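PDB 6TJ2: Alpha/beta hydrolase from Paenibacillus sp. VTT E-133280, which probably hydrolyses methyl salicylate as an extracellular esterase, resembling the tobacco salicylic acid binding protein 2 in structure and activity. Local coordinates for residues A[142-156]-A[237-251]. Sequence-based numbering, arbitrary orientation.
Sequences AFAPLDGQSVADQFP and IPQGPYGFHPTQSSH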
loop_
_atom_site.group_PDB
_atom_site.type_symbol
_atom_site.label_atom_id
_atom_site.label_comp_id
_atom_site.label_asym_id
_atom_site.label_seq_id
_atom_site.Cartn_x
_atom_site.Cartn_y
_atom_site.Cartn_z
ATOM N N ALA A 142 1.791 15.731 -0.551
ATOM C CA ALA A 142 2.303 16.971 0.019
ATOM C C ALA A 142 2.906 16.735 1.397
ATOM O O ALA A 142 2.532 15.814 2.142
ATOM C CB ALA A 142 1.244 18.054 0.068
ATOM N N PHE A 143 3.840 17.590 1.739
ATOM C CA PHE A 143 4.424 17.606 3.088
ATOM C C PHE A 143 3.467 18.297 4.034
ATOM O O PHE A 143 2.765 19.269 3.664
ATOM C CB PHE A 143 5.774 18.328 3.058
ATOM C CG PHE A 143 6.749 17.663 2.139
ATOM C CD1 PHE A 143 7.309 16.450 2.519
ATOM C CD2 PHE A 143 7.043 18.169 0.879
ATOM C CE1 PHE A 143 8.171 15.785 1.646
ATOM C CE2 PHE A 143 7.861 17.475 0.009
ATOM C CZ PHE A 143 8.463 16.323 0.410
ATOM N N ALA A 144 3.440 17.842 5.276
ATOM C CA ALA A 144 2.679 18.477 6.364
ATOM C C ALA A 144 3.581 18.538 7.578
ATOM O O ALA A 144 3.382 17.755 8.513
ATOM C CB ALA A 144 1.408 17.684 6.581
ATOM N N PRO A 145 4.610 19.390 7.580
ATOM C CA PRO A 145 5.475 19.456 8.751
ATOM C C PRO A 145 4.633 19.712 10.002
ATOM O O PRO A 145 3.608 20.391 9.987
ATOM C CB PRO A 145 6.411 20.635 8.486
ATOM C CG PRO A 145 6.378 20.737 6.971
ATOM C CD PRO A 145 4.985 20.351 6.521
ATOM N N LEU A 146 5.146 19.183 11.120
ATOM C CA LEU A 146 4.618 19.591 12.441
ATOM C C LEU A 146 5.206 20.948 12.824
ATOM O O LEU A 146 6.244 21.357 12.263
ATOM C CB LEU A 146 5.018 18.523 13.477
ATOM C CG LEU A 146 4.489 17.110 13.208
ATOM C CD1 LEU A 146 4.957 16.112 14.288
ATOM C CD2 LEU A 146 2.988 17.098 13.129
ATOM N N ASP A 147 4.629 21.544 13.867
ATOM C CA ASP A 147 5.159 22.797 14.444
ATOM C C ASP A 147 6.644 22.665 14.759
ATOM O O ASP A 147 7.062 21.636 15.339
ATOM C CB ASP A 147 4.333 23.180 15.661
ATOM C CG ASP A 147 4.857 24.477 16.246
ATOM O OD1 ASP A 147 5.028 25.460 15.522
ATOM O OD2 ASP A 147 5.142 24.474 17.475
ATOM N N GLY A 148 7.416 23.678 14.380
ATOM C CA GLY A 148 8.872 23.722 14.622
ATOM C C GLY A 148 9.716 22.937 13.655
ATOM O O GLY A 148 10.941 22.839 13.807
ATOM N N GLN A 149 9.132 22.288 12.652
ATOM C CA GLN A 149 9.860 21.513 11.648
ATOM C C GLN A 149 9.890 22.257 10.309
ATOM O O GLN A 149 9.069 23.136 10.042
ATOM C CB GLN A 149 9.173 20.165 11.388
ATOM C CG GLN A 149 9.035 19.279 12.623
ATOM C CD GLN A 149 8.368 17.971 12.310
ATOM O OE1 GLN A 149 7.731 17.775 11.251
ATOM N NE2 GLN A 149 8.464 17.011 13.242
ATOM N N SER A 150 10.880 21.939 9.511
ATOM C CA SER A 150 10.992 22.369 8.104
ATOM C C SER A 150 10.477 21.285 7.165
ATOM O O SER A 150 10.304 20.097 7.541
ATOM C CB SER A 150 12.414 22.709 7.748
ATOM O OG SER A 150 13.211 21.540 7.739
ATOM N N VAL A 151 10.359 21.652 5.891
ATOM C CA VAL A 151 10.092 20.653 4.837
ATOM C C VAL A 151 11.262 19.687 4.700
ATOM O O VAL A 151 11.058 18.451 4.671
ATOM C CB VAL A 151 9.729 21.355 3.521
ATOM C CG1 VAL A 151 9.709 20.373 2.376
ATOM C CG2 VAL A 151 8.425 22.082 3.656
ATOM N N ALA A 152 12.482 20.191 4.724
ATOM C CA ALA A 152 13.684 19.349 4.594
ATOM C C ALA A 152 13.769 18.345 5.767
ATOM O O ALA A 152 14.183 17.181 5.480
ATOM C CB ALA A 152 14.919 20.244 4.548
ATOM N N ASP A 153 13.297 18.738 6.930
ATOM C CA ASP A 153 13.284 17.867 8.137
ATOM C C ASP A 153 12.497 16.585 7.853
ATOM O O ASP A 153 12.635 15.616 8.616
ATOM C CB ASP A 153 12.714 18.565 9.366
ATOM C CG ASP A 153 13.618 19.596 10.066
ATOM O OD1 ASP A 153 14.856 19.508 9.843
ATOM O OD2 ASP A 153 13.051 20.404 10.804
ATOM N N GLN A 154 11.563 16.560 6.908
ATOM C CA GLN A 154 10.711 15.382 6.694
ATOM C C GLN A 154 11.455 14.280 5.985
ATOM O O GLN A 154 10.978 13.148 6.001
ATOM C CB GLN A 154 9.512 15.768 5.808
ATOM C CG GLN A 154 8.664 16.923 6.340
ATOM C CD GLN A 154 8.385 16.865 7.810
ATOM O OE1 GLN A 154 7.866 15.828 8.300
ATOM N NE2 GLN A 154 8.749 17.909 8.539
ATOM N N PHE A 155 12.610 14.572 5.384
ATOM C CA PHE A 155 13.286 13.565 4.536
ATOM C C PHE A 155 14.139 12.604 5.367
ATOM O O PHE A 155 14.639 12.947 6.431
ATOM C CB PHE A 155 14.161 14.247 3.490
ATOM C CG PHE A 155 13.355 14.774 2.324
ATOM C CD1 PHE A 155 13.268 14.053 1.148
ATOM C CD2 PHE A 155 12.672 15.970 2.461
ATOM C CE1 PHE A 155 12.486 14.523 0.101
ATOM C CE2 PHE A 155 11.941 16.454 1.387
ATOM C CZ PHE A 155 11.872 15.735 0.207
ATOM N N PRO A 156 14.430 11.413 4.811
ATOM C CA PRO A 156 15.473 10.558 5.390
ATOM C C PRO A 156 16.785 11.339 5.470
ATOM O O PRO A 156 17.028 12.229 4.637
ATOM C CB PRO A 156 15.559 9.386 4.420
ATOM C CG PRO A 156 14.251 9.388 3.673
ATOM C CD PRO A 156 13.819 10.836 3.598
ATOM N N ILE A 237 9.566 11.629 -1.964
ATOM C CA ILE A 237 10.215 11.219 -0.696
ATOM C C ILE A 237 10.115 9.702 -0.694
ATOM O O ILE A 237 9.069 9.144 -1.055
ATOM C CB ILE A 237 9.568 11.933 0.511
ATOM C CG1 ILE A 237 10.370 11.662 1.781
ATOM C CG2 ILE A 237 8.083 11.585 0.652
ATOM C CD1 ILE A 237 10.025 12.659 2.861
ATOM N N PRO A 238 11.189 8.994 -0.352
ATOM C CA PRO A 238 11.159 7.537 -0.427
ATOM C C PRO A 238 10.017 6.913 0.380
ATOM O O PRO A 238 9.690 7.378 1.489
ATOM C CB PRO A 238 12.532 7.141 0.161
ATOM C CG PRO A 238 13.432 8.323 -0.110
ATOM C CD PRO A 238 12.520 9.543 -0.004
ATOM N N GLN A 239 9.379 5.893 -0.152
ATOM C CA GLN A 239 8.382 5.140 0.594
ATOM C C GLN A 239 9.035 4.322 1.726
ATOM O O GLN A 239 10.172 3.905 1.595
ATOM C CB GLN A 239 7.560 4.262 -0.338
ATOM C CG GLN A 239 6.804 5.123 -1.347
ATOM C CD GLN A 239 5.815 4.439 -2.235
ATOM O OE1 GLN A 239 5.184 5.089 -3.139
ATOM N NE2 GLN A 239 5.587 3.166 -2.049
ATOM N N GLY A 240 8.328 4.285 2.836
ATOM C CA GLY A 240 8.895 3.748 4.086
ATOM C C GLY A 240 8.537 4.700 5.221
ATOM O O GLY A 240 7.559 5.425 5.208
ATOM N N PRO A 241 9.331 4.677 6.298
ATOM C CA PRO A 241 9.031 5.448 7.496
ATOM C C PRO A 241 8.927 6.964 7.302
ATOM O O PRO A 241 8.360 7.613 8.139
ATOM C CB PRO A 241 10.215 5.099 8.432
ATOM C CG PRO A 241 10.673 3.791 7.948
ATOM C CD PRO A 241 10.509 3.788 6.444
ATOM N N TYR A 242 9.454 7.476 6.200
ATOM C CA TYR A 242 9.404 8.918 5.926
ATOM C C TYR A 242 8.432 9.250 4.803
ATOM O O TYR A 242 8.349 10.409 4.457
ATOM C CB TYR A 242 10.808 9.428 5.562
ATOM C CG TYR A 242 11.854 9.198 6.633
ATOM C CD1 TYR A 242 12.109 10.145 7.615
ATOM C CD2 TYR A 242 12.536 8.005 6.710
ATOM C CE1 TYR A 242 13.018 9.889 8.630
ATOM C CE2 TYR A 242 13.463 7.735 7.712
ATOM C CZ TYR A 242 13.704 8.708 8.658
ATOM O OH TYR A 242 14.667 8.437 9.597
ATOM N N GLY A 243 7.716 8.301 4.256
ATOM C CA GLY A 243 6.931 8.509 3.030
ATOM C C GLY A 243 5.740 9.433 3.183
ATOM O O GLY A 243 5.286 9.791 4.262
ATOM N N PHE A 244 5.152 9.873 2.069
ATOM C CA PHE A 244 3.937 10.708 2.062
ATOM C C PHE A 244 2.788 10.042 2.779
ATOM O O PHE A 244 2.094 10.735 3.519
ATOM C CB PHE A 244 3.489 11.034 0.627
ATOM C CG PHE A 244 4.348 12.074 -0.073
ATOM C CD1 PHE A 244 4.572 13.288 0.518
ATOM C CD2 PHE A 244 4.909 11.819 -1.321
ATOM C CE1 PHE A 244 5.344 14.253 -0.089
ATOM C CE2 PHE A 244 5.682 12.807 -1.936
ATOM C CZ PHE A 244 5.883 14.001 -1.331
ATOM N N HIS A 245 2.592 8.749 2.622
ATOM C CA HIS A 245 1.437 8.075 3.272
ATOM C C HIS A 245 1.885 6.698 3.696
ATOM O O HIS A 245 2.396 5.941 2.849
ATOM C CB HIS A 245 0.226 7.997 2.339
ATOM C CG HIS A 245 -0.929 7.293 2.978
ATOM N ND1 HIS A 245 -1.692 7.869 3.962
ATOM C CD2 HIS A 245 -1.336 6.015 2.810
ATOM C CE1 HIS A 245 -2.575 6.942 4.351
ATOM N NE2 HIS A 245 -2.380 5.852 3.683
ATOM N N PRO A 246 1.696 6.271 4.965
ATOM C CA PRO A 246 0.948 6.995 5.984
ATOM C C PRO A 246 1.722 8.025 6.812
ATOM O O PRO A 246 1.111 8.687 7.662
ATOM C CB PRO A 246 0.498 5.880 6.950
ATOM C CG PRO A 246 1.547 4.812 6.776
ATOM C CD PRO A 246 1.972 4.870 5.340
ATOM N N THR A 247 3.004 8.240 6.599
ATOM C CA THR A 247 3.764 9.119 7.509
ATOM C C THR A 247 3.348 10.579 7.413
ATOM O O THR A 247 2.856 11.146 8.431
ATOM C CB THR A 247 5.269 8.953 7.390
ATOM O OG1 THR A 247 5.587 7.616 7.777
ATOM C CG2 THR A 247 6.014 9.943 8.278
ATOM N N GLN A 248 3.468 11.230 6.274
ATOM C CA GLN A 248 3.101 12.676 6.208
ATOM C C GLN A 248 1.599 12.831 6.474
ATOM O O GLN A 248 1.221 13.755 7.269
ATOM C CB GLN A 248 3.493 13.322 4.889
ATOM C CG GLN A 248 5.001 13.493 4.711
ATOM C CD GLN A 248 5.618 14.410 5.740
ATOM O OE1 GLN A 248 6.498 14.044 6.560
ATOM N NE2 GLN A 248 5.164 15.624 5.790
ATOM N N SER A 249 0.763 12.003 5.901
ATOM C CA SER A 249 -0.690 12.157 6.067
ATOM C C SER A 249 -1.047 12.040 7.530
ATOM O O SER A 249 -1.941 12.752 7.988
ATOM C CB SER A 249 -1.459 11.194 5.201
ATOM O OG SER A 249 -1.191 9.862 5.618
ATOM N N SER A 250 -0.387 11.178 8.299
ATOM C CA SER A 250 -0.747 10.998 9.728
ATOM C C SER A 250 -0.544 12.287 10.496
ATOM O O SER A 250 -1.174 12.440 11.595
ATOM C CB SER A 250 0.038 9.879 10.346
ATOM O OG SER A 250 1.394 10.241 10.511
ATOM N N HIS A 251 0.287 13.224 10.067
ATOM C CA HIS A 251 0.484 14.493 10.790
ATOM C C HIS A 251 -0.802 15.288 10.828
ATOM O O HIS A 251 -0.934 16.153 11.738
ATOM C CB HIS A 251 1.568 15.341 10.125
ATOM C CG HIS A 251 2.927 14.760 10.154
ATOM N ND1 HIS A 251 3.979 15.386 9.576
ATOM C CD2 HIS A 251 3.418 13.629 10.739
ATOM C CE1 HIS A 251 5.085 14.664 9.804
ATOM N NE2 HIS A 251 4.748 13.552 10.509
HETATM O O HOH W 1 8.606 12.063 6.575
#
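The loop 142-156 leaves strand 134-139 and runs past the helix 244-250 and its approach, with CA atoms of A144 and Q248 5.8 Å apart and those of F155 and Y242 6.2 Å apart. In this alpha/beta-hydrolase fold the contact joins the loop after strand 134-139 to the loop and short helix that follow the neighbouring strand 226-231 of the parallel sheet. It lies beside the probable catalytic site: F143 touches the likely nucleophile elbow, where S117 and F143 share a backbone hydrogen bond, and F244 touches D234 of the presumed Ser-His-Asp triad. The F143 ring is held between V151 CG1 on one face and F244 CE1 on the other; the two phenylalanine rings meet obliquely, planes at 51°. I237 reaches in with CG1 anti to its backbone N (chi1 -172°), and an extended chi2 carries CD1 over the F155 ring, 4.0 Å from its centroid, while the same methyl meets F143 at its edge. Farther along, P156 CA sits over the centre of the Y242 ring, a CH-pi contact. Water 1 lies 2.7 Å from Q154 O and from Y242 O and bridges the two backbones.

Q154 folds its chain at chi2, bringing the amide between Q149, Q248 and H251. NE2 donates to S150 O and to Q149 OE1, which L146 N approaches from the opposite face of the Q149 amide. A leucine in place of Q154 would probably leave S150 O without this donor and Q149 OE1 held by L146 N alone of the two, so that the Q149 amide is less firmly fixed. H251 takes L146 CG over its ring, 4.1 Å from the centroid, and its ND1 donates to A144 O at 2.7 Å, the oxygen 4° out of the imidazole plane.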